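Local coordinates for MaoC family protein (Mycobacterium tuberculosis H37Rv, PDB 3KHP), which probably acts as a (3R)-hydroxyacyl-thioester dehydratase of the MaoC family, interconverting 3-hydroxyacyl and enoyl thioesters, at residues P267-I275 / A283-G291; C81-V91 / L118-I127. All blocks are in the same frame, centred on the assembly; numbering follows the deposited sequence.

Contact 1 of 2, residues P267-I275 / A283-G291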
ATOM      1  N   PRO A 267       8.738  -4.719  11.634  1.00 17.90           N
ATOM      2  CA  PRO A 267       8.148  -3.408  11.301  1.00 18.03           C
ATOM      3  C   PRO A 267       8.011  -2.569  12.568  1.00 18.57           C
ATOM      4  O   PRO A 267       7.661  -3.105  13.649  1.00 17.75           O
ATOM      5  CB  PRO A 267       6.793  -3.744  10.709  1.00 18.70           C
ATOM      6  CG  PRO A 267       6.734  -5.262  10.581  1.00 17.85           C
ATOM      7  CD  PRO A 267       7.826  -5.842  11.387  1.00 17.65           C
ATOM      8  N   GLY A 268       8.393  -1.297  12.449  1.00 18.66           N
ATOM      9  CA  GLY A 268       8.418  -0.366  13.576  1.00 18.68           C
ATOM     10  C   GLY A 268       9.836   0.011  13.947  1.00 18.93           C
ATOM     11  O   GLY A 268      10.067   1.032  14.582  1.00 19.33           O
ATOM     12  N   GLU A 269      10.799  -0.805  13.545  1.00 18.93           N
ATOM     13  CA  GLU A 269      12.209  -0.520  13.864  1.00 19.04           C
ATOM     14  C   GLU A 269      12.757   0.533  12.919  1.00 18.20           C
ATOM     15  O   GLU A 269      12.295   0.668  11.806  1.00 17.36           O
ATOM     16  CB  GLU A 269      13.066  -1.787  13.803  1.00 18.73           C
ATOM     17  CG  GLU A 269      12.755  -2.781  14.874  1.00 19.76           C
ATOM     18  CD  GLU A 269      13.724  -3.952  14.889  1.00 21.90           C
ATOM     19  OE1 GLU A 269      13.917  -4.602  13.833  1.00 19.30           O
ATOM     20  OE2 GLU A 269      14.273  -4.226  15.987  1.00 22.97           O
ATOM     21  N   THR A 270      13.736   1.276  13.394  1.00 17.85           N
ATOM     22  CA  THR A 270      14.329   2.341  12.629  1.00 18.33           C
ATOM     23  C   THR A 270      15.547   1.827  11.965  1.00 18.22           C
ATOM     24  O   THR A 270      16.406   1.245  12.605  1.00 18.37           O
ATOM     25  CB  THR A 270      14.672   3.543  13.525  1.00 18.37           C
ATOM     26  OG1 THR A 270      13.455   4.149  13.981  1.00 18.97           O
ATOM     27  CG2 THR A 270      15.493   4.578  12.771  1.00 19.57           C
ATOM     28  N   LEU A 271      15.612   2.047  10.658  1.00 19.15           N
ATOM     29  CA  LEU A 271      16.710   1.604   9.852  1.00 18.62           C
ATOM     30  C   LEU A 271      17.754   2.730   9.615  1.00 19.81           C
ATOM     31  O   LEU A 271      17.460   3.739   8.929  1.00 19.92           O
ATOM     32  CB  LEU A 271      16.171   1.036   8.542  1.00 17.49           C
ATOM     33  CG  LEU A 271      15.301  -0.209   8.691  1.00 15.82           C
ATOM     34  CD1 LEU A 271      14.469  -0.411   7.461  1.00 12.40           C
ATOM     35  CD2 LEU A 271      16.114  -1.453   9.005  1.00 13.33           C
ATOM     36  N   SER A 272      18.967   2.535  10.163  1.00 19.85           N
ATOM     37  CA  SER A 272      20.122   3.443   9.952  1.00 20.75           C
ATOM     38  C   SER A 272      21.039   3.001   8.847  1.00 20.11           C
ATOM     39  O   SER A 272      21.782   2.049   9.025  1.00 20.86           O
ATOM     40  CB  SER A 272      21.046   3.483  11.176  1.00 21.06           C
ATOM     41  OG  SER A 272      20.502   4.236  12.199  1.00 24.81           O
ATOM     42  N   THR A 273      21.065   3.737   7.750  1.00 19.82           N
ATOM     43  CA  THR A 273      21.930   3.424   6.649  1.00 18.97           C
ATOM     44  C   THR A 273      23.215   4.263   6.712  1.00 19.81           C
ATOM     45  O   THR A 273      23.180   5.480   6.587  1.00 19.70           O
ATOM     46  CB  THR A 273      21.213   3.619   5.369  1.00 18.13           C
ATOM     47  OG1 THR A 273      20.076   2.776   5.391  1.00 15.43           O
ATOM     48  CG2 THR A 273      22.072   3.217   4.214  1.00 17.09           C
ATOM     49  N   VAL A 274      24.326   3.577   6.940  1.00 20.16           N
ATOM     50  CA  VAL A 274      25.635   4.187   7.072  1.00 20.95           C
ATOM     51  C   VAL A 274      26.396   4.052   5.777  1.00 21.25           C
ATOM     52  O   VAL A 274      26.514   2.974   5.222  1.00 20.12           O
ATOM     53  CB  VAL A 274      26.466   3.583   8.242  1.00 20.92           C
ATOM     54  CG1 VAL A 274      26.000   4.175   9.533  1.00 21.88           C
ATOM     55  CG2 VAL A 274      26.394   2.051   8.280  1.00 19.30           C
ATOM     56  N   ILE A 275      26.897   5.174   5.296  1.00 22.26           N
ATOM     57  CA  ILE A 275      27.388   5.263   3.950  1.00 23.35           C
ATOM     58  C   ILE A 275      28.833   5.786   3.973  1.00 25.01           C
ATOM     59  O   ILE A 275      29.193   6.585   4.839  1.00 25.04           O
ATOM     60  CB  ILE A 275      26.506   6.205   3.131  1.00 23.10           C
ATOM     61  CG1 ILE A 275      25.027   5.758   3.193  1.00 23.61           C
ATOM     62  CG2 ILE A 275      27.005   6.287   1.691  1.00 22.22           C
ATOM     63  CD1 ILE A 275      24.047   6.752   2.555  1.00 21.69           C
ATOM     64  N   ALA A 283      30.020   4.136  -3.783  1.00 26.11           N
ATOM     65  CA  ALA A 283      30.002   4.153  -2.342  1.00 24.83           C
ATOM     66  C   ALA A 283      29.717   2.758  -1.831  1.00 23.70           C
ATOM     67  O   ALA A 283      29.288   1.900  -2.598  1.00 22.76           O
ATOM     68  CB  ALA A 283      28.941   5.133  -1.845  1.00 24.86           C
ATOM     69  N   VAL A 284      29.931   2.565  -0.530  1.00 22.45           N
ATOM     70  CA  VAL A 284      29.569   1.344   0.134  1.00 22.38           C
ATOM     71  C   VAL A 284      28.705   1.685   1.322  1.00 22.39           C
ATOM     72  O   VAL A 284      28.735   2.820   1.789  1.00 23.17           O
ATOM     73  CB  VAL A 284      30.817   0.505   0.564  1.00 22.16           C
ATOM     74  CG1 VAL A 284      31.566   0.026  -0.665  1.00 21.79           C
ATOM     75  CG2 VAL A 284      31.744   1.293   1.507  1.00 20.78           C
ATOM     76  N   PHE A 285      27.935   0.717   1.807  1.00 21.37           N
ATOM     77  CA  PHE A 285      27.043   0.969   2.932  1.00 21.11           C
ATOM     78  C   PHE A 285      26.627  -0.250   3.731  1.00 21.22           C
ATOM     79  O   PHE A 285      26.764  -1.382   3.304  1.00 20.73           O
ATOM     80  CB  PHE A 285      25.771   1.709   2.453  1.00 20.51           C
ATOM     81  CG  PHE A 285      24.798   0.829   1.706  1.00 18.51           C
ATOM     82  CD1 PHE A 285      23.740   0.221   2.376  1.00 17.48           C
ATOM     83  CD2 PHE A 285      24.958   0.576   0.354  1.00 15.57           C
ATOM     84  CE1 PHE A 285      22.834  -0.595   1.695  1.00 16.37           C
ATOM     85  CE2 PHE A 285      24.073  -0.238  -0.325  1.00 16.18           C
ATOM     86  CZ  PHE A 285      23.006  -0.830   0.341  1.00 16.72           C
ATOM     87  N   ARG A 286      26.097   0.020   4.913  1.00 22.23           N
ATOM     88  CA  ARG A 286      25.333  -0.952   5.660  1.00 23.26           C
ATOM     89  C   ARG A 286      24.070  -0.302   6.144  1.00 22.67           C
ATOM     90  O   ARG A 286      24.014   0.914   6.303  1.00 21.45           O
ATOM     91  CB  ARG A 286      26.083  -1.437   6.885  1.00 23.64           C
ATOM     92  CG  ARG A 286      27.317  -2.198   6.584  1.00 28.46           C
ATOM     93  CD  ARG A 286      27.853  -2.920   7.844  1.00 33.07           C
ATOM     94  NE  ARG A 286      28.954  -2.187   8.429  1.00 38.19           N
ATOM     95  CZ  ARG A 286      30.248  -2.407   8.187  1.00 41.12           C
ATOM     96  NH1 ARG A 286      30.660  -3.370   7.369  1.00 41.72           N
ATOM     97  NH2 ARG A 286      31.142  -1.640   8.783  1.00 41.17           N
ATOM     98  N   THR A 287      23.076  -1.140   6.424  1.00 22.44           N
ATOM     99  CA  THR A 287      21.906  -0.717   7.180  1.00 21.73           C
ATOM    100  C   THR A 287      21.840  -1.508   8.479  1.00 22.08           C
ATOM    101  O   THR A 287      22.085  -2.690   8.463  1.00 21.89           O
ATOM    102  CB  THR A 287      20.675  -0.889   6.334  1.00 21.15           C
ATOM    103  OG1 THR A 287      20.883  -0.167   5.109  1.00 19.35           O
ATOM    104  CG2 THR A 287      19.455  -0.357   7.045  1.00 18.73           C
ATOM    105  N   GLU A 288      21.514  -0.843   9.582  1.00 22.58           N
ATOM    106  CA  GLU A 288      21.500  -1.444  10.906  1.00 24.24           C
ATOM    107  C   GLU A 288      20.309  -0.950  11.684  1.00 24.36           C
ATOM    108  O   GLU A 288      19.746   0.082  11.363  1.00 24.81           O
ATOM    109  CB  GLU A 288      22.736  -1.031  11.742  1.00 24.50           C
ATOM    110  CG  GLU A 288      24.034  -0.851  10.998  1.00 28.94           C
ATOM    111  CD  GLU A 288      25.185  -0.193  11.829  1.00 31.72           C
ATOM    112  OE1 GLU A 288      24.957   0.734  12.656  1.00 31.60           O
ATOM    113  OE2 GLU A 288      26.335  -0.624  11.599  1.00 36.01           O
ATOM    114  N   VAL A 289      20.003  -1.626  12.771  1.00 25.15           N
ATOM    115  CA  VAL A 289      19.024  -1.160  13.724  1.00 26.68           C
ATOM    116  C   VAL A 289      19.747  -0.929  15.032  1.00 28.87           C
ATOM    117  O   VAL A 289      20.265  -1.884  15.615  1.00 29.88           O
ATOM    118  CB  VAL A 289      17.945  -2.189  13.975  1.00 26.20           C
ATOM    119  CG1 VAL A 289      16.991  -1.697  15.067  1.00 24.57           C
ATOM    120  CG2 VAL A 289      17.248  -2.520  12.681  1.00 25.01           C
ATOM    121  N   ALA A 290      19.807   0.328  15.469  1.00 31.13           N
ATOM    122  CA  ALA A 290      20.495   0.699  16.712  1.00 33.05           C
ATOM    123  C   ALA A 290      19.950  -0.153  17.843  1.00 34.31           C
ATOM    124  O   ALA A 290      18.734  -0.345  17.937  1.00 35.08           O
ATOM    125  CB  ALA A 290      20.294   2.209  17.021  1.00 32.88           C
ATOM    126  N   GLY A 291      20.835  -0.666  18.697  1.00 36.25           N
ATOM    127  CA  GLY A 291      20.434  -1.612  19.775  1.00 37.28           C
ATOM    128  C   GLY A 291      19.746  -0.967  20.979  1.00 37.63           C
ATOM    129  O   GLY A 291      19.829   0.251  21.166  1.00 37.84           O
TER

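Contact 2 of 2, residues C81-V91 / L118-I127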
ATOM      1  N   CYS A  81       9.070  -4.819 -10.949  1.00 17.54           N
ATOM      2  CA  CYS A  81       8.820  -4.855 -12.409  1.00 17.36           C
ATOM      3  C   CYS A  81       9.866  -5.600 -13.220  1.00 17.55           C
ATOM      4  O   CYS A  81       9.717  -5.746 -14.437  1.00 17.75           O
ATOM      5  CB  CYS A  81       8.694  -3.431 -13.006  1.00 16.80           C
ATOM      6  SG  CYS A  81      10.130  -2.406 -12.818  1.00 16.73           S
ATOM      7  N   CYS A  82      10.943  -6.019 -12.589  1.00 18.06           N
ATOM      8  CA  CYS A  82      11.969  -6.805 -13.292  1.00 18.99           C
ATOM      9  C   CYS A  82      12.528  -7.923 -12.428  1.00 18.84           C
ATOM     10  O   CYS A  82      13.741  -8.035 -12.296  1.00 17.89           O
ATOM     11  CB  CYS A  82      13.119  -5.898 -13.746  1.00 19.67           C
ATOM     12  SG  CYS A  82      14.265  -6.666 -14.969  1.00 20.62           S
ATOM     13  N   PRO A  83      11.650  -8.752 -11.841  1.00 19.62           N
ATOM     14  CA  PRO A  83      12.098  -9.746 -10.879  1.00 20.99           C
ATOM     15  C   PRO A  83      12.841 -10.906 -11.554  1.00 22.04           C
ATOM     16  O   PRO A  83      12.366 -11.422 -12.543  1.00 22.20           O
ATOM     17  CB  PRO A  83      10.786 -10.251 -10.255  1.00 20.81           C
ATOM     18  CG  PRO A  83       9.775 -10.021 -11.249  1.00 20.15           C
ATOM     19  CD  PRO A  83      10.220  -8.903 -12.145  1.00 19.66           C
ATOM     20  N   ALA A  84      13.991 -11.290 -11.021  1.00 23.19           N
ATOM     21  CA  ALA A  84      14.743 -12.433 -11.526  1.00 24.59           C
ATOM     22  C   ALA A  84      14.094 -13.764 -11.097  1.00 26.03           C
ATOM     23  O   ALA A  84      14.568 -14.837 -11.464  1.00 26.56           O
ATOM     24  CB  ALA A  84      16.215 -12.358 -11.061  1.00 23.62           C
ATOM     25  N   PHE A  85      12.985 -13.690 -10.381  1.00 27.76           N
ATOM     26  CA  PHE A  85      12.444 -14.846  -9.695  1.00 29.85           C
ATOM     27  C   PHE A  85      12.044 -16.046 -10.560  1.00 30.40           C
ATOM     28  O   PHE A  85      12.329 -17.168 -10.184  1.00 29.52           O
ATOM     29  CB  PHE A  85      11.268 -14.427  -8.809  1.00 30.69           C
ATOM     30  CG  PHE A  85      11.680 -13.675  -7.557  1.00 32.77           C
ATOM     31  CD1 PHE A  85      12.941 -13.852  -6.978  1.00 35.62           C
ATOM     32  CD2 PHE A  85      10.787 -12.803  -6.942  1.00 35.52           C
ATOM     33  CE1 PHE A  85      13.306 -13.177  -5.797  1.00 36.33           C
ATOM     34  CE2 PHE A  85      11.144 -12.109  -5.771  1.00 36.44           C
ATOM     35  CZ  PHE A  85      12.413 -12.306  -5.195  1.00 36.67           C
ATOM     36  N   GLY A  86      11.388 -15.807 -11.693  1.00 31.10           N
ATOM     37  CA  GLY A  86      10.948 -16.868 -12.588  1.00 31.43           C
ATOM     38  C   GLY A  86      11.977 -17.952 -12.902  1.00 31.65           C
ATOM     39  O   GLY A  86      11.614 -19.105 -13.104  1.00 31.40           O
ATOM     40  N   ALA A  87      13.261 -17.594 -12.912  1.00 31.58           N
ATOM     41  CA  ALA A  87      14.316 -18.529 -13.288  1.00 31.51           C
ATOM     42  C   ALA A  87      14.538 -19.658 -12.270  1.00 31.49           C
ATOM     43  O   ALA A  87      15.123 -20.684 -12.614  1.00 29.85           O
ATOM     44  CB  ALA A  87      15.619 -17.781 -13.530  1.00 31.22           C
ATOM     45  N   ALA A  88      14.084 -19.467 -11.033  1.00 31.56           N
ATOM     46  CA  ALA A  88      14.288 -20.479  -9.973  1.00 32.22           C
ATOM     47  C   ALA A  88      13.642 -21.801 -10.330  1.00 32.04           C
ATOM     48  O   ALA A  88      14.195 -22.850 -10.034  1.00 31.86           O
ATOM     49  CB  ALA A  88      13.779 -19.999  -8.605  1.00 32.05           C
ATOM     50  N   ALA A  89      12.494 -21.738 -10.985  1.00 32.16           N
ATOM     51  CA  ALA A  89      11.751 -22.932 -11.375  1.00 32.72           C
ATOM     52  C   ALA A  89      12.560 -23.872 -12.293  1.00 32.27           C
ATOM     53  O   ALA A  89      12.246 -25.049 -12.403  1.00 32.32           O
ATOM     54  CB  ALA A  89      10.417 -22.537 -12.048  1.00 32.75           C
ATOM     55  N   LYS A  90      13.574 -23.330 -12.957  1.00 31.12           N
ATOM     56  CA  LYS A  90      14.495 -24.115 -13.784  1.00 30.74           C
ATOM     57  C   LYS A  90      15.482 -24.965 -12.965  1.00 29.18           C
ATOM     58  O   LYS A  90      16.013 -25.946 -13.479  1.00 28.43           O
ATOM     59  CB  LYS A  90      15.270 -23.193 -14.748  1.00 30.98           C
ATOM     60  CG  LYS A  90      14.388 -22.448 -15.782  1.00 32.79           C
ATOM     61  CD  LYS A  90      13.805 -23.401 -16.841  1.00 34.91           C
ATOM     62  CE  LYS A  90      12.767 -22.694 -17.739  1.00 36.52           C
ATOM     63  NZ  LYS A  90      11.939 -23.683 -18.505  1.00 37.18           N
ATOM     64  N   VAL A  91      15.703 -24.581 -11.706  1.00 27.83           N
ATOM     65  CA  VAL A  91      16.763 -25.140 -10.860  1.00 26.78           C
ATOM     66  C   VAL A  91      16.185 -26.166  -9.926  1.00 27.77           C
ATOM     67  O   VAL A  91      16.723 -27.289  -9.777  1.00 27.63           O
ATOM     68  CB  VAL A  91      17.366 -24.059 -10.024  1.00 26.66           C
ATOM     69  CG1 VAL A  91      18.430 -24.612  -9.069  1.00 24.76           C
ATOM     70  CG2 VAL A  91      17.897 -22.928 -10.934  1.00 26.23           C
ATOM     71  N   LEU A 118       7.433  -3.595 -19.083  1.00 25.93           N
ATOM     72  CA  LEU A 118       8.709  -4.211 -19.443  1.00 25.28           C
ATOM     73  C   LEU A 118       8.528  -5.663 -19.862  1.00 24.54           C
ATOM     74  O   LEU A 118       7.666  -6.363 -19.364  1.00 24.02           O
ATOM     75  CB  LEU A 118       9.710  -4.152 -18.300  1.00 24.88           C
ATOM     76  CG  LEU A 118      10.326  -2.852 -17.875  1.00 25.06           C
ATOM     77  CD1 LEU A 118      11.128  -3.125 -16.587  1.00 22.66           C
ATOM     78  CD2 LEU A 118      11.192  -2.254 -18.996  1.00 23.40           C
ATOM     79  N   SER A 119       9.371  -6.071 -20.797  1.00 24.29           N
ATOM     80  CA  SER A 119       9.506  -7.423 -21.265  1.00 24.37           C
ATOM     81  C   SER A 119      10.666  -7.976 -20.476  1.00 23.79           C
ATOM     82  O   SER A 119      11.800  -7.516 -20.635  1.00 23.76           O
ATOM     83  CB  SER A 119       9.870  -7.401 -22.763  1.00 25.39           C
ATOM     84  OG  SER A 119      10.260  -8.685 -23.224  1.00 27.62           O
ATOM     85  N   VAL A 120      10.377  -8.929 -19.601  1.00 22.87           N
ATOM     86  CA  VAL A 120      11.335  -9.402 -18.643  1.00 22.48           C
ATOM     87  C   VAL A 120      11.680 -10.863 -18.948  1.00 22.73           C
ATOM     88  O   VAL A 120      10.803 -11.690 -19.129  1.00 21.30           O
ATOM     89  CB  VAL A 120      10.802  -9.257 -17.208  1.00 22.60           C
ATOM     90  CG1 VAL A 120      11.806  -9.757 -16.205  1.00 20.55           C
ATOM     91  CG2 VAL A 120      10.453  -7.789 -16.923  1.00 22.14           C
ATOM     92  N   VAL A 121      12.976 -11.136 -19.030  1.00 23.28           N
ATOM     93  CA  VAL A 121      13.502 -12.471 -19.198  1.00 24.17           C
ATOM     94  C   VAL A 121      14.410 -12.736 -18.037  1.00 24.47           C
ATOM     95  O   VAL A 121      15.134 -11.842 -17.616  1.00 23.85           O
ATOM     96  CB  VAL A 121      14.308 -12.599 -20.510  1.00 24.98           C
ATOM     97  CG1 VAL A 121      15.135 -13.893 -20.521  1.00 24.41           C
ATOM     98  CG2 VAL A 121      13.360 -12.462 -21.746  1.00 23.38           C
ATOM     99  N   THR A 122      14.356 -13.953 -17.502  1.00 25.04           N
ATOM    100  CA  THR A 122      15.228 -14.328 -16.398  1.00 26.02           C
ATOM    101  C   THR A 122      16.121 -15.541 -16.715  1.00 27.33           C
ATOM    102  O   THR A 122      15.936 -16.266 -17.706  1.00 26.89           O
ATOM    103  CB  THR A 122      14.421 -14.648 -15.130  1.00 26.02           C
ATOM    104  OG1 THR A 122      13.735 -15.882 -15.314  1.00 24.78           O
ATOM    105  CG2 THR A 122      13.414 -13.553 -14.836  1.00 26.17           C
ATOM    106  N   GLU A 123      17.076 -15.773 -15.829  1.00 28.53           N
ATOM    107  CA  GLU A 123      18.124 -16.715 -16.115  1.00 29.70           C
ATOM    108  C   GLU A 123      18.824 -17.235 -14.877  1.00 28.94           C
ATOM    109  O   GLU A 123      19.090 -16.497 -13.933  1.00 27.75           O
ATOM    110  CB  GLU A 123      19.154 -16.010 -16.972  1.00 30.39           C
ATOM    111  CG  GLU A 123      20.263 -16.926 -17.429  1.00 34.70           C
ATOM    112  CD  GLU A 123      21.302 -16.203 -18.254  1.00 40.37           C
ATOM    113  OE1 GLU A 123      21.106 -14.974 -18.582  1.00 42.77           O
ATOM    114  OE2 GLU A 123      22.309 -16.886 -18.548  1.00 41.39           O
ATOM    115  N   VAL A 124      19.166 -18.503 -14.912  1.00 28.85           N
ATOM    116  CA  VAL A 124      19.998 -19.077 -13.874  1.00 29.58           C
ATOM    117  C   VAL A 124      21.421 -18.659 -14.171  1.00 30.15           C
ATOM    118  O   VAL A 124      22.033 -19.154 -15.109  1.00 30.39           O
ATOM    119  CB  VAL A 124      19.876 -20.619 -13.837  1.00 29.65           C
ATOM    120  CG1 VAL A 124      20.675 -21.178 -12.685  1.00 28.01           C
ATOM    121  CG2 VAL A 124      18.429 -21.018 -13.764  1.00 26.98           C
ATOM    122  N   ALA A 125      21.927 -17.708 -13.399  1.00 30.72           N
ATOM    123  CA  ALA A 125      23.230 -17.140 -13.654  1.00 31.25           C
ATOM    124  C   ALA A 125      24.305 -18.061 -13.160  1.00 31.31           C
ATOM    125  O   ALA A 125      25.347 -18.172 -13.780  1.00 31.19           O
ATOM    126  CB  ALA A 125      23.397 -15.773 -12.975  1.00 31.25           C
ATOM    127  N   ASP A 126      24.075 -18.674 -12.012  1.00 31.30           N
ATOM    128  CA  ASP A 126      25.109 -19.476 -11.388  1.00 31.40           C
ATOM    129  C   ASP A 126      24.490 -20.386 -10.355  1.00 30.87           C
ATOM    130  O   ASP A 126      23.421 -20.077  -9.786  1.00 30.20           O
ATOM    131  CB  ASP A 126      26.210 -18.612 -10.765  1.00 31.12           C
ATOM    132  CG  ASP A 126      27.533 -19.372 -10.583  1.00 33.18           C
ATOM    133  OD1 ASP A 126      27.679 -20.473 -11.162  1.00 35.87           O
ATOM    134  OD2 ASP A 126      28.448 -18.879  -9.870  1.00 33.36           O
ATOM    135  N   ILE A 127      25.137 -21.547 -10.199  1.00 29.82           N
ATOM    136  CA  ILE A 127      24.829 -22.510  -9.151  1.00 29.23           C
ATOM    137  C   ILE A 127      26.140 -22.980  -8.520  1.00 29.63           C
ATOM    138  O   ILE A 127      27.066 -23.403  -9.222  1.00 29.56           O
ATOM    139  CB  ILE A 127      24.010 -23.705  -9.655  1.00 28.61           C
ATOM    140  CG1 ILE A 127      22.751 -23.242 -10.377  1.00 27.19           C
ATOM    141  CG2 ILE A 127      23.602 -24.563  -8.494  1.00 26.69           C
ATOM    142  CD1 ILE A 127      21.719 -24.321 -10.522  1.00 24.35           C
TER

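Contact 1 of 2, residues P267-I275 / A283-G291
E269 lays its side chain across V289 at about a right angle, OE2 standing 3.8 Å from V289 CG1, while the same carboxylate forms a salt bridge to R298. L271 enters the strand and places CD2 4.0 Å from V289 CG2, with T287 CG2 close by. S272 and E288 form the first hydrogen-bonded pair of this antiparallel hairpin: S272 N bonds to E288 O at 2.8 Å and E288 N to S272 O. S272 OG turns instead to D191. T273 faces T287 in the non-hydrogen-bonded position, yet the two threonines are joined through their side chains: T287 OG1 donates to T273 OG1 at 3.1 Å. In both residues OG1 lies beside the backbone N (chi1 -59° in T273, -55° in T287), which brings the hydroxyls together across the strands. V274 and R286 form the next hydrogen-bonded pair, V274 N to R286 O at 2.8 Å, and V274 CG2 packs 3.8 Å from R286 CB; beyond it the guanidinium makes a cation-pi contact with F181. I275 sets CG1 4.2 Å from F285 CB and CG2 near A283 CB. L271, I275, F285 and T287 also touch helix 231-245, probably the helix wrapped by the sheet in a hot-dog fold. The chemistry thus differs by face: toward the helix, the buried T273-T287 hydroxyl pair shares its face with apolar L271, I275 and F285, and the T287 hydroxyl spends its proton on T273 OG1, while the reverse face mixes V274 with the polar S272, R286 and E288.

Contact 2 of 2, residues C81-V91 / L118-I127
The long strand 116-129, in what is probably the N-terminal hot-dog half, receives on one face the irregular chain that follows helix 78-81. At the helix end, L118 CD1 packs against C81, touching both its carbonyl O and its SG, the latter at 4.0 Å. V120 spreads its two methyls along the departing chain: CG2 sits 3.3 Å from C81 O, and CG1 meets C82 SG and the ring of P83. T122 comes next, its CG2 3.3 Å from P83 O. With chi1 at 71°, T122 OG1 is held between its own backbone N and carbonyl carbon and points at the short 3-10 turn that holds A87, where it lies 3.2 Å from A87 CB. The nearby A87 N is too poorly angled to bond to it, and the hydroxyl pairs with T33 instead; likewise C82 O bonds to T156 and E123 to R141. A87 CB also lies 3.4 Å from E123 N. Farther along, V91 CG2 presses against V124 CG2 at 3.5 Å, tighter than usual carbon contact, and V91 CG1 meets I127 CD1 tip to tip at 3.6 Å. V124 CG2 additionally faces A87 O. I127 follows a classic beta bulge, in which A125 and D126 both face V139. The two segments meet by van der Waals packing of methyl, sulfur and carbonyl atoms, so fit of shape, not directional bonding between them, sets how the loop lies on the strand.

Overall arrangement
Contact 1 and contact 2 lie on opposite sides of the chain's centre, their own centres 29 Å apart and their nearest atoms about 17 Å apart, so neither touches the other. They follow in series along the chain: 81-91 with 118-127 belongs to the N-terminal hydratase 2 region, 267-275 with 283-291 to the MaoC-like region. Both nevertheless reach one antiparallel sheet, with strand 116-129 next to one of the strands outermost within this chain and strand 271-279 next to the other, consistent with a double hot-dog built from two halves. Contact 1 pairs neighbouring strands, whereas contact 2 packs a loop onto a strand.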